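Long-range contacts in 5,10-methylenetetrahydromethanopterin reductase (Methanopyrus kandleri, PDB 1EZW), which catalyses the reversible reduction of methylenetetrahydromethanopterin to methyltetrahydromethanopterin with reduced coenzyme F420, a step of methanogenesis from carbon dioxide: residues E32-I36 against A91-M95; P68-L74 against Y153-A159; F232-E238 against A301-V307. One frame throughout, in Å; residues are numbered along the deposited sequence.

Contact 1. Residues E32-I36 against A91-M95; sequences EYAWI and AIIGM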
loop_
_atom_site.group_PDB
_atom_site.type_symbol
_atom_site.label_atom_id
_atom_site.label_comp_id
_atom_site.label_asym_id
_atom_site.label_seq_id
_atom_site.Cartn_x
_atom_site.Cartn_y
_atom_site.Cartn_z
ATOM N N GLU A 32 -6.360 -19.685 -4.404
ATOM C CA GLU A 32 -5.772 -19.697 -3.071
ATOM C C GLU A 32 -4.250 -19.556 -3.042
ATOM O O GLU A 32 -3.658 -19.367 -1.973
ATOM C CB GLU A 32 -6.211 -20.956 -2.324
ATOM C CG GLU A 32 -7.711 -20.926 -1.987
ATOM C CD GLU A 32 -8.193 -22.215 -1.338
ATOM O OE1 GLU A 32 -7.856 -22.468 -0.169
ATOM O OE2 GLU A 32 -8.902 -22.981 -2.015
ATOM N N TYR A 33 -3.619 -19.671 -4.198
ATOM C CA TYR A 33 -2.164 -19.493 -4.273
ATOM C C TYR A 33 -1.749 -18.595 -5.396
ATOM O O TYR A 33 -2.297 -18.692 -6.484
ATOM C CB TYR A 33 -1.448 -20.831 -4.537
ATOM C CG TYR A 33 -1.660 -21.835 -3.444
ATOM C CD1 TYR A 33 -2.830 -22.609 -3.386
ATOM C CD2 TYR A 33 -0.703 -22.007 -2.450
ATOM C CE1 TYR A 33 -3.031 -23.532 -2.356
ATOM C CE2 TYR A 33 -0.881 -22.920 -1.419
ATOM C CZ TYR A 33 -2.062 -23.685 -1.384
ATOM O OH TYR A 33 -2.267 -24.548 -0.330
ATOM N N ALA A 34 -0.721 -17.759 -5.163
ATOM C CA ALA A 34 -0.187 -16.921 -6.252
ATOM C C ALA A 34 1.343 -17.092 -6.183
ATOM O O ALA A 34 1.970 -16.849 -5.120
ATOM C CB ALA A 34 -0.575 -15.408 -6.049
ATOM N N TRP A 35 1.898 -17.502 -7.310
ATOM C CA TRP A 35 3.318 -17.782 -7.446
ATOM C C TRP A 35 3.955 -16.813 -8.405
ATOM O O TRP A 35 3.465 -16.612 -9.508
ATOM C CB TRP A 35 3.523 -19.194 -8.011
ATOM C CG TRP A 35 2.912 -20.299 -7.175
ATOM C CD1 TRP A 35 1.705 -20.953 -7.381
ATOM C CD2 TRP A 35 3.510 -20.922 -6.035
ATOM N NE1 TRP A 35 1.543 -21.940 -6.444
ATOM C CE2 TRP A 35 2.634 -21.946 -5.602
ATOM C CE3 TRP A 35 4.712 -20.716 -5.332
ATOM C CZ2 TRP A 35 2.918 -22.775 -4.491
ATOM C CZ3 TRP A 35 4.994 -21.548 -4.224
ATOM C CH2 TRP A 35 4.093 -22.562 -3.821
ATOM N N ILE A 36 5.081 -16.236 -7.994
ATOM C CA ILE A 36 5.770 -15.273 -8.856
ATOM C C ILE A 36 7.165 -15.818 -9.126
ATOM O O ILE A 36 7.916 -16.117 -8.195
ATOM C CB ILE A 36 5.861 -13.869 -8.193
ATOM C CG1 ILE A 36 4.459 -13.231 -8.175
ATOM C CG2 ILE A 36 6.800 -12.965 -9.023
ATOM C CD1 ILE A 36 3.945 -12.982 -9.621
ATOM N N ALA A 91 2.717 -16.244 3.426
ATOM C CA ALA A 91 3.806 -16.663 2.581
ATOM C C ALA A 91 3.843 -18.158 2.294
ATOM O O ALA A 91 3.414 -18.964 3.120
ATOM C CB ALA A 91 5.151 -16.248 3.208
ATOM N N ILE A 92 4.388 -18.468 1.136
ATOM C CA ILE A 92 4.648 -19.860 0.720
ATOM C C ILE A 92 6.031 -19.845 0.082
ATOM O O ILE A 92 6.508 -18.811 -0.427
ATOM C CB ILE A 92 3.593 -20.392 -0.282
ATOM C CG1 ILE A 92 3.572 -19.528 -1.548
ATOM C CG2 ILE A 92 2.238 -20.471 0.411
ATOM C CD1 ILE A 92 2.397 -19.809 -2.539
ATOM N N ILE A 93 6.717 -20.993 0.075
ATOM C CA ILE A 93 8.036 -21.042 -0.548
ATOM C C ILE A 93 8.000 -22.021 -1.733
ATOM O O ILE A 93 7.490 -23.132 -1.558
ATOM C CB ILE A 93 9.075 -21.629 0.443
ATOM C CG1 ILE A 93 9.213 -20.726 1.664
ATOM C CG2 ILE A 93 10.428 -21.827 -0.285
ATOM C CD1 ILE A 93 9.899 -21.432 2.864
ATOM N N GLY A 94 8.511 -21.597 -2.896
ATOM C CA GLY A 94 8.661 -22.457 -4.070
ATOM C C GLY A 94 10.177 -22.543 -4.274
ATOM O O GLY A 94 10.805 -21.538 -4.534
ATOM N N MET A 95 10.790 -23.728 -4.166
ATOM C CA MET A 95 12.245 -23.812 -4.289
ATOM C C MET A 95 12.618 -24.844 -5.352
ATOM O O MET A 95 12.092 -25.939 -5.349
ATOM C CB MET A 95 12.809 -24.258 -2.926
ATOM C CG MET A 95 14.320 -24.416 -2.894
ATOM S SD MET A 95 15.216 -22.863 -3.127
ATOM C CE MET A 95 14.706 -21.982 -1.675
#
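Ile-92 lays its CD1 methyl on the six-membered ring of the Trp-35 indole, and this is the tight spot between the two segments. The methyl lies 3.4 Å from the centroid of that ring and 8° off its normal, a CH-pi contact over the face. The torsions explain the approach: CG1 sits between the backbone N and the carbonyl carbon (chi1 60°), and an extended chi2 (-170°) directs CD1 at the ring, with Ile-92 CG1 also 3.6 Å from Trp-35 CZ3. The indole turns its edge to the strand beyond, where Trp-35 CZ3 lies 3.8 Å from Gly-94 N. Glycine suits this place, since its bare backbone leaves room for the ring edge. Strands 33-36 and 93-95 belong to the parallel beta sheet of the (beta, alpha)8 TIM barrel. They are not adjacent in it and share no backbone pairing; side chains bridge them, chiefly the indole, broad enough to span the distance, and Ile-92, just ahead of strand 93-95. Tyr-174 and Tyr-229 meet Trp-35 edge-to-face, while its NE1 is hydrogen-bonded to Gln-321 OE1. Toward the start of strand 33-36 the packing thins. Tyr-33, partly exposed, offers only the edge of its ring to the same methyl, with CD2 3.8 Å from Ile-92 CD1. A tyrosine fits this border because its phenol OH is hydrogen-bonded to Lys-60 NZ while its ring packs on Ile-92 and Tyr-174.

Contact 2. Residues P68-L74 against Y153-A159; sequences PYTRHPL and YVKTGTA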
loop_
_atom_site.group_PDB
_atom_site.type_symbol
_atom_site.label_atom_id
_atom_site.label_comp_id
_atom_site.label_asym_id
_atom_site.label_seq_id
_atom_site.Cartn_x
_atom_site.Cartn_y
_atom_site.Cartn_z
ATOM N N PRO A 68 18.648 -22.165 -4.628
ATOM C CA PRO A 68 19.696 -22.055 -3.580
ATOM C C PRO A 68 20.928 -21.242 -3.908
ATOM O O PRO A 68 21.730 -20.971 -3.010
ATOM C CB PRO A 68 20.160 -23.519 -3.398
ATOM C CG PRO A 68 19.040 -24.353 -4.042
ATOM C CD PRO A 68 18.618 -23.523 -5.218
ATOM N N TYR A 69 21.077 -20.855 -5.170
ATOM C CA TYR A 69 22.330 -20.288 -5.650
ATOM C C TYR A 69 22.531 -18.809 -5.807
ATOM O O TYR A 69 23.606 -18.297 -5.513
ATOM C CB TYR A 69 22.666 -20.918 -7.014
ATOM C CG TYR A 69 22.564 -22.439 -6.994
ATOM C CD1 TYR A 69 21.495 -23.085 -7.627
ATOM C CD2 TYR A 69 23.465 -23.215 -6.244
ATOM C CE1 TYR A 69 21.313 -24.455 -7.521
ATOM C CE2 TYR A 69 23.280 -24.632 -6.127
ATOM C CZ TYR A 69 22.194 -25.227 -6.774
ATOM O OH TYR A 69 21.970 -26.612 -6.695
ATOM N N THR A 70 21.521 -18.119 -6.325
ATOM C CA THR A 70 21.723 -16.706 -6.607
ATOM C C THR A 70 21.657 -15.805 -5.382
ATOM O O THR A 70 21.940 -14.611 -5.499
ATOM C CB THR A 70 20.719 -16.214 -7.641
ATOM O OG1 THR A 70 19.412 -16.320 -7.058
ATOM C CG2 THR A 70 20.814 -17.066 -8.985
ATOM N N ARG A 71 21.247 -16.349 -4.232
ATOM C CA ARG A 71 21.209 -15.569 -2.978
ATOM C C ARG A 71 21.591 -16.550 -1.890
ATOM O O ARG A 71 21.264 -17.730 -1.972
ATOM C CB ARG A 71 19.782 -15.101 -2.644
ATOM C CG ARG A 71 19.168 -14.195 -3.702
ATOM C CD ARG A 71 17.741 -13.842 -3.204
ATOM N NE ARG A 71 16.973 -13.062 -4.182
ATOM C CZ ARG A 71 16.446 -13.588 -5.288
ATOM N NH1 ARG A 71 15.759 -12.835 -6.145
ATOM N NH2 ARG A 71 16.616 -14.879 -5.535
ATOM N N HIS A 72 22.254 -16.067 -0.840
ATOM C CA HIS A 72 22.599 -16.929 0.275
ATOM C C HIS A 72 21.292 -17.436 0.892
ATOM O O HIS A 72 20.302 -16.707 0.962
ATOM C CB HIS A 72 23.376 -16.101 1.304
ATOM C CG HIS A 72 24.046 -16.913 2.372
ATOM N ND1 HIS A 72 23.355 -17.508 3.401
ATOM C CD2 HIS A 72 25.355 -17.235 2.553
ATOM C CE1 HIS A 72 24.209 -18.174 4.175
ATOM N NE2 HIS A 72 25.431 -18.017 3.681
ATOM N N PRO A 73 21.241 -18.694 1.325
ATOM C CA PRO A 73 19.998 -19.169 1.912
ATOM C C PRO A 73 19.480 -18.377 3.108
ATOM O O PRO A 73 18.274 -18.354 3.338
ATOM C CB PRO A 73 20.308 -20.649 2.221
ATOM C CG PRO A 73 21.770 -20.683 2.357
ATOM C CD PRO A 73 22.218 -19.810 1.220
ATOM N N LEU A 74 20.367 -17.685 3.846
ATOM C CA LEU A 74 19.920 -16.893 4.983
ATOM C C LEU A 74 19.205 -15.645 4.446
ATOM O O LEU A 74 18.327 -15.119 5.112
ATOM C CB LEU A 74 21.104 -16.457 5.871
ATOM C CG LEU A 74 21.644 -17.606 6.743
ATOM C CD1 LEU A 74 22.977 -17.148 7.420
ATOM C CD2 LEU A 74 20.598 -17.983 7.829
ATOM N N TYR A 153 26.894 -27.764 0.893
ATOM C CA TYR A 153 26.698 -26.588 0.034
ATOM C C TYR A 153 26.662 -25.283 0.839
ATOM O O TYR A 153 27.011 -24.234 0.329
ATOM C CB TYR A 153 25.409 -26.790 -0.812
ATOM C CG TYR A 153 24.453 -25.600 -0.874
ATOM C CD1 TYR A 153 24.523 -24.657 -1.909
ATOM C CD2 TYR A 153 23.503 -25.414 0.129
ATOM C CE1 TYR A 153 23.656 -23.554 -1.936
ATOM C CE2 TYR A 153 22.630 -24.303 0.106
ATOM C CZ TYR A 153 22.718 -23.395 -0.919
ATOM O OH TYR A 153 21.854 -22.300 -0.893
ATOM N N VAL A 154 26.267 -25.353 2.099
ATOM C CA VAL A 154 26.269 -24.146 2.910
ATOM C C VAL A 154 26.771 -24.495 4.294
ATOM O O VAL A 154 26.399 -25.526 4.867
ATOM C CB VAL A 154 24.831 -23.485 3.011
ATOM C CG1 VAL A 154 23.802 -24.466 3.590
ATOM C CG2 VAL A 154 24.920 -22.251 3.882
ATOM N N LYS A 155 27.650 -23.644 4.811
ATOM C CA LYS A 155 28.144 -23.790 6.170
ATOM C C LYS A 155 28.002 -22.406 6.797
ATOM O O LYS A 155 28.582 -21.446 6.333
ATOM C CB LYS A 155 29.615 -24.252 6.214
ATOM C CG LYS A 155 30.121 -24.321 7.665
ATOM C CD LYS A 155 31.603 -24.781 7.732
ATOM C CE LYS A 155 32.088 -24.747 9.192
ATOM N NZ LYS A 155 33.428 -25.377 9.356
ATOM N N THR A 156 27.207 -22.308 7.848
ATOM C CA THR A 156 27.020 -21.014 8.503
ATOM C C THR A 156 27.877 -20.932 9.754
ATOM O O THR A 156 28.510 -21.929 10.170
ATOM C CB THR A 156 25.574 -20.838 8.986
ATOM O OG1 THR A 156 25.307 -21.720 10.084
ATOM C CG2 THR A 156 24.581 -21.153 7.864
ATOM N N GLY A 157 27.933 -19.733 10.324
ATOM C CA GLY A 157 28.562 -19.534 11.614
ATOM C C GLY A 157 27.365 -19.631 12.562
ATOM O O GLY A 157 26.405 -20.345 12.280
ATOM N N THR A 158 27.391 -18.953 13.706
ATOM C CA THR A 158 26.237 -18.986 14.607
ATOM C C THR A 158 25.435 -17.764 14.221
ATOM O O THR A 158 25.707 -16.657 14.660
ATOM C CB THR A 158 26.694 -18.919 16.061
ATOM O OG1 THR A 158 27.436 -20.126 16.319
ATOM C CG2 THR A 158 25.522 -18.835 16.992
ATOM N N ALA A 159 24.411 -17.994 13.406
ATOM C CA ALA A 159 23.648 -16.879 12.853
ATOM C C ALA A 159 22.367 -16.555 13.604
ATOM O O ALA A 159 21.353 -17.204 13.394
ATOM C CB ALA A 159 23.336 -17.193 11.398
#
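Tyr-153 and Pro-73 approach from opposite directions, with the phenol oxygen entering the angle between Pro-73 and Pro-68. In the conformer described, one of two modelled, Tyr-153 OH donates to Pro-68 O, which lies at the ring edge, near its plane; the 2.5 Å from Tyr-153 OH to Pro-68 O is too short to be trusted in detail. Tyr-153 CZ also lies 3.6 Å from Pro-68 CB, and both residues pack on Val-134 of helix 127-142, which precedes the loop holding 153-159. Farther on, Pro-73 and Val-154 slide past each other, Pro-73 CG against Val-154 CG2 at 3.8 Å. Val-154 points CG2 there by setting it anti to its own backbone N. His-72, the N-cap of helix 73-86, crosses Val-154 at about a right angle; its ring, which also meets Trp-117, is oriented by Leu-74 N, donating to His-72 ND1 in the ring plane at 3.0 Å. Pro-73 suits the first turn, where no N-H is needed. Leu-74 CD1 meets Ala-159 CB at 4.0 Å, and both residues pack on Tyr-40 of the second subunit. The loop is thus fitted to the helix start mainly by apolar surfaces, while the buried Pro-68 O accepts from Trp-117 NE1, with Tyr-153 OH a probable second donor.

Contact 3. Residues F232-E238 against A301-V307; sequences FSIDKDE and AGDPDTV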
loop_
_atom_site.group_PDB
_atom_site.type_symbol
_atom_site.label_atom_id
_atom_site.label_comp_id
_atom_site.label_asym_id
_atom_site.label_seq_id
_atom_site.Cartn_x
_atom_site.Cartn_y
_atom_site.Cartn_z
ATOM N N PHE A 232 -1.885 -22.578 -19.529
ATOM C CA PHE A 232 -3.338 -22.604 -19.413
ATOM C C PHE A 232 -3.964 -21.537 -20.277
ATOM O O PHE A 232 -3.447 -20.406 -20.336
ATOM C CB PHE A 232 -3.664 -22.338 -17.930
ATOM C CG PHE A 232 -5.070 -22.584 -17.533
ATOM C CD1 PHE A 232 -5.408 -23.749 -16.853
ATOM C CD2 PHE A 232 -6.036 -21.606 -17.719
ATOM C CE1 PHE A 232 -6.702 -23.933 -16.346
ATOM C CE2 PHE A 232 -7.336 -21.779 -17.222
ATOM C CZ PHE A 232 -7.667 -22.928 -16.539
ATOM N N SER A 233 -5.068 -21.870 -20.947
ATOM C CA SER A 233 -5.723 -20.842 -21.767
ATOM C C SER A 233 -7.217 -21.078 -21.832
ATOM O O SER A 233 -7.670 -22.115 -22.345
ATOM C CB SER A 233 -5.128 -20.792 -23.174
ATOM O OG SER A 233 -5.560 -19.595 -23.852
ATOM N N ILE A 234 -7.988 -20.122 -21.319
ATOM C CA ILE A 234 -9.426 -20.268 -21.289
ATOM C C ILE A 234 -10.130 -19.045 -21.873
ATOM O O ILE A 234 -9.722 -17.902 -21.650
ATOM C CB ILE A 234 -9.903 -20.551 -19.840
ATOM C CG1 ILE A 234 -11.354 -21.045 -19.838
ATOM C CG2 ILE A 234 -9.727 -19.255 -18.956
ATOM C CD1 ILE A 234 -11.897 -21.390 -18.462
ATOM N N ASP A 235 -11.193 -19.307 -22.637
ATOM C CA ASP A 235 -11.964 -18.230 -23.264
ATOM C C ASP A 235 -13.327 -18.820 -23.608
ATOM O O ASP A 235 -13.441 -20.035 -23.779
ATOM C CB ASP A 235 -11.234 -17.777 -24.535
ATOM C CG ASP A 235 -11.821 -16.497 -25.139
ATOM O OD1 ASP A 235 -12.915 -16.547 -25.753
ATOM O OD2 ASP A 235 -11.161 -15.433 -24.983
ATOM N N LYS A 236 -14.364 -17.994 -23.678
ATOM C CA LYS A 236 -15.676 -18.532 -24.037
ATOM C C LYS A 236 -15.617 -19.059 -25.481
ATOM O O LYS A 236 -16.434 -19.882 -25.875
ATOM C CB LYS A 236 -16.757 -17.455 -23.881
ATOM C CG LYS A 236 -16.481 -16.203 -24.682
ATOM C CD LYS A 236 -17.508 -15.099 -24.373
ATOM C CE LYS A 236 -17.321 -13.899 -25.299
ATOM N NZ LYS A 236 -15.919 -13.388 -25.227
ATOM N N ASP A 237 -14.650 -18.582 -26.257
ATOM C CA ASP A 237 -14.444 -19.017 -27.636
ATOM C C ASP A 237 -13.261 -19.998 -27.596
ATOM O O ASP A 237 -12.096 -19.594 -27.537
ATOM C CB ASP A 237 -14.073 -17.829 -28.532
ATOM C CG ASP A 237 -13.813 -18.236 -29.988
ATOM O OD1 ASP A 237 -13.260 -19.319 -30.224
ATOM O OD2 ASP A 237 -14.120 -17.438 -30.902
ATOM N N GLU A 238 -13.566 -21.289 -27.634
ATOM C CA GLU A 238 -12.521 -22.302 -27.575
ATOM C C GLU A 238 -11.384 -22.105 -28.564
ATOM O O GLU A 238 -10.216 -22.309 -28.240
ATOM C CB GLU A 238 -13.135 -23.710 -27.733
ATOM C CG GLU A 238 -12.094 -24.802 -27.667
ATOM C CD GLU A 238 -12.651 -26.084 -27.113
ATOM O OE1 GLU A 238 -12.729 -27.082 -27.872
ATOM O OE2 GLU A 238 -13.025 -26.095 -25.922
ATOM N N ALA A 301 -6.260 -26.101 -22.556
ATOM C CA ALA A 301 -6.847 -25.009 -23.321
ATOM C C ALA A 301 -8.251 -25.259 -23.878
ATOM O O ALA A 301 -8.585 -26.380 -24.287
ATOM C CB ALA A 301 -5.898 -24.632 -24.473
ATOM N N GLY A 302 -9.066 -24.207 -23.907
ATOM C CA GLY A 302 -10.413 -24.340 -24.456
ATOM C C GLY A 302 -11.462 -23.537 -23.734
ATOM O O GLY A 302 -11.106 -22.615 -22.996
ATOM N N ASP A 303 -12.744 -23.848 -23.945
ATOM C CA ASP A 303 -13.799 -23.129 -23.241
ATOM C C ASP A 303 -13.948 -23.761 -21.874
ATOM O O ASP A 303 -13.306 -24.777 -21.583
ATOM C CB ASP A 303 -15.129 -23.081 -24.055
ATOM C CG ASP A 303 -15.674 -24.462 -24.439
ATOM O OD1 ASP A 303 -16.467 -24.510 -25.414
ATOM O OD2 ASP A 303 -15.370 -25.474 -23.793
ATOM N N PRO A 304 -14.748 -23.159 -20.988
ATOM C CA PRO A 304 -14.924 -23.714 -19.650
ATOM C C PRO A 304 -15.271 -25.201 -19.602
ATOM O O PRO A 304 -14.786 -25.938 -18.743
ATOM C CB PRO A 304 -15.997 -22.805 -19.051
ATOM C CG PRO A 304 -15.664 -21.508 -19.678
ATOM C CD PRO A 304 -15.509 -21.906 -21.117
ATOM N N ASP A 305 -16.104 -25.661 -20.524
ATOM C CA ASP A 305 -16.433 -27.078 -20.479
ATOM C C ASP A 305 -15.246 -27.996 -20.714
ATOM O O ASP A 305 -15.068 -28.979 -19.997
ATOM C CB ASP A 305 -17.531 -27.386 -21.480
ATOM C CG ASP A 305 -18.786 -27.725 -20.789
ATOM O OD1 ASP A 305 -19.354 -26.806 -20.145
ATOM O OD2 ASP A 305 -19.171 -28.920 -20.841
ATOM N N THR A 306 -14.448 -27.660 -21.707
ATOM C CA THR A 306 -13.253 -28.404 -22.060
ATOM C C THR A 306 -12.251 -28.354 -20.921
ATOM O O THR A 306 -11.639 -29.363 -20.558
ATOM C CB THR A 306 -12.635 -27.809 -23.309
ATOM O OG1 THR A 306 -13.569 -27.971 -24.386
ATOM C CG2 THR A 306 -11.348 -28.502 -23.695
ATOM N N VAL A 307 -12.080 -27.158 -20.370
ATOM C CA VAL A 307 -11.137 -27.002 -19.263
ATOM C C VAL A 307 -11.538 -27.810 -18.050
ATOM O O VAL A 307 -10.684 -28.437 -17.416
ATOM C CB VAL A 307 -10.987 -25.490 -18.879
ATOM C CG1 VAL A 307 -10.251 -25.332 -17.538
ATOM C CG2 VAL A 307 -10.226 -24.816 -19.968
HETATM O O HOH W 1 -16.205 -22.400 -27.483
HETATM O O HOH W 2 -15.015 -28.571 -27.142
#
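Glu-238 OE2 is gripped by two donors from the other segment. Asp-303 N reaches its anti lone pair at 3.0 Å in a nearly straight bond (167°), and Thr-306 OG1 donates to Glu-238 OE2 at 2.5 Å, so short that its exact length is doubtful. The extended glutamate chain, CG anti to the backbone N, is long enough to bring the carboxylate over the start of helix 304-316. Asp-303, the N-cap there, accepts from Thr-306 N through OD2 at 3.2 Å, which leaves Asp-303 OD2 and Glu-238 OE2 also 3.2 Å apart; this would cost energy, probably offset by the donors and the helix start. Water adds to the network, one molecule joining Lys-236 O, Glu-238 N and Asp-303 OD1. Gly-302 suits its place, having backbone angles that only glycine readily takes and no side chain to meet the glutamate. Its N donates to Ser-233 O at 3.0 Å, pairing the strands in parallel. On the apolar side Ile-234 CD1 touches Pro-304 CG at 4.0 Å, and Ile-234 CG1 meets Val-307 CG2 at 3.9 Å. The little two-stranded sheet of 232-234 and 300-302 thus lies between helix 238-254, which packs on Ser-233 and Ala-301, and helix 332-342, which packs on Ile-234 and Pro-304.

Contact 1 is the core member, its centre about 8 Å from the centre of the chain, while the centres of contacts 2 and 3 each lie about 22 Å out, on opposite sides. Contacts 1 and 2 draw on the same part of the barrel: helix 73-86, whose start contact 2 holds, precedes strand 93-95 in the chain, and Met-95 SD packs 3.8 Å from Pro-68 N. Contact 3 touches neither. The chemistry follows the place. Inside the barrel contact 1 rests on ring and methyl packing; contact 2, buried beside the second subunit, adds a single hydrogen bond to apolar surfaces; contact 3, mostly buried but exposed at Lys-236, combines backbone pairing, carboxylates and water with an apolar face.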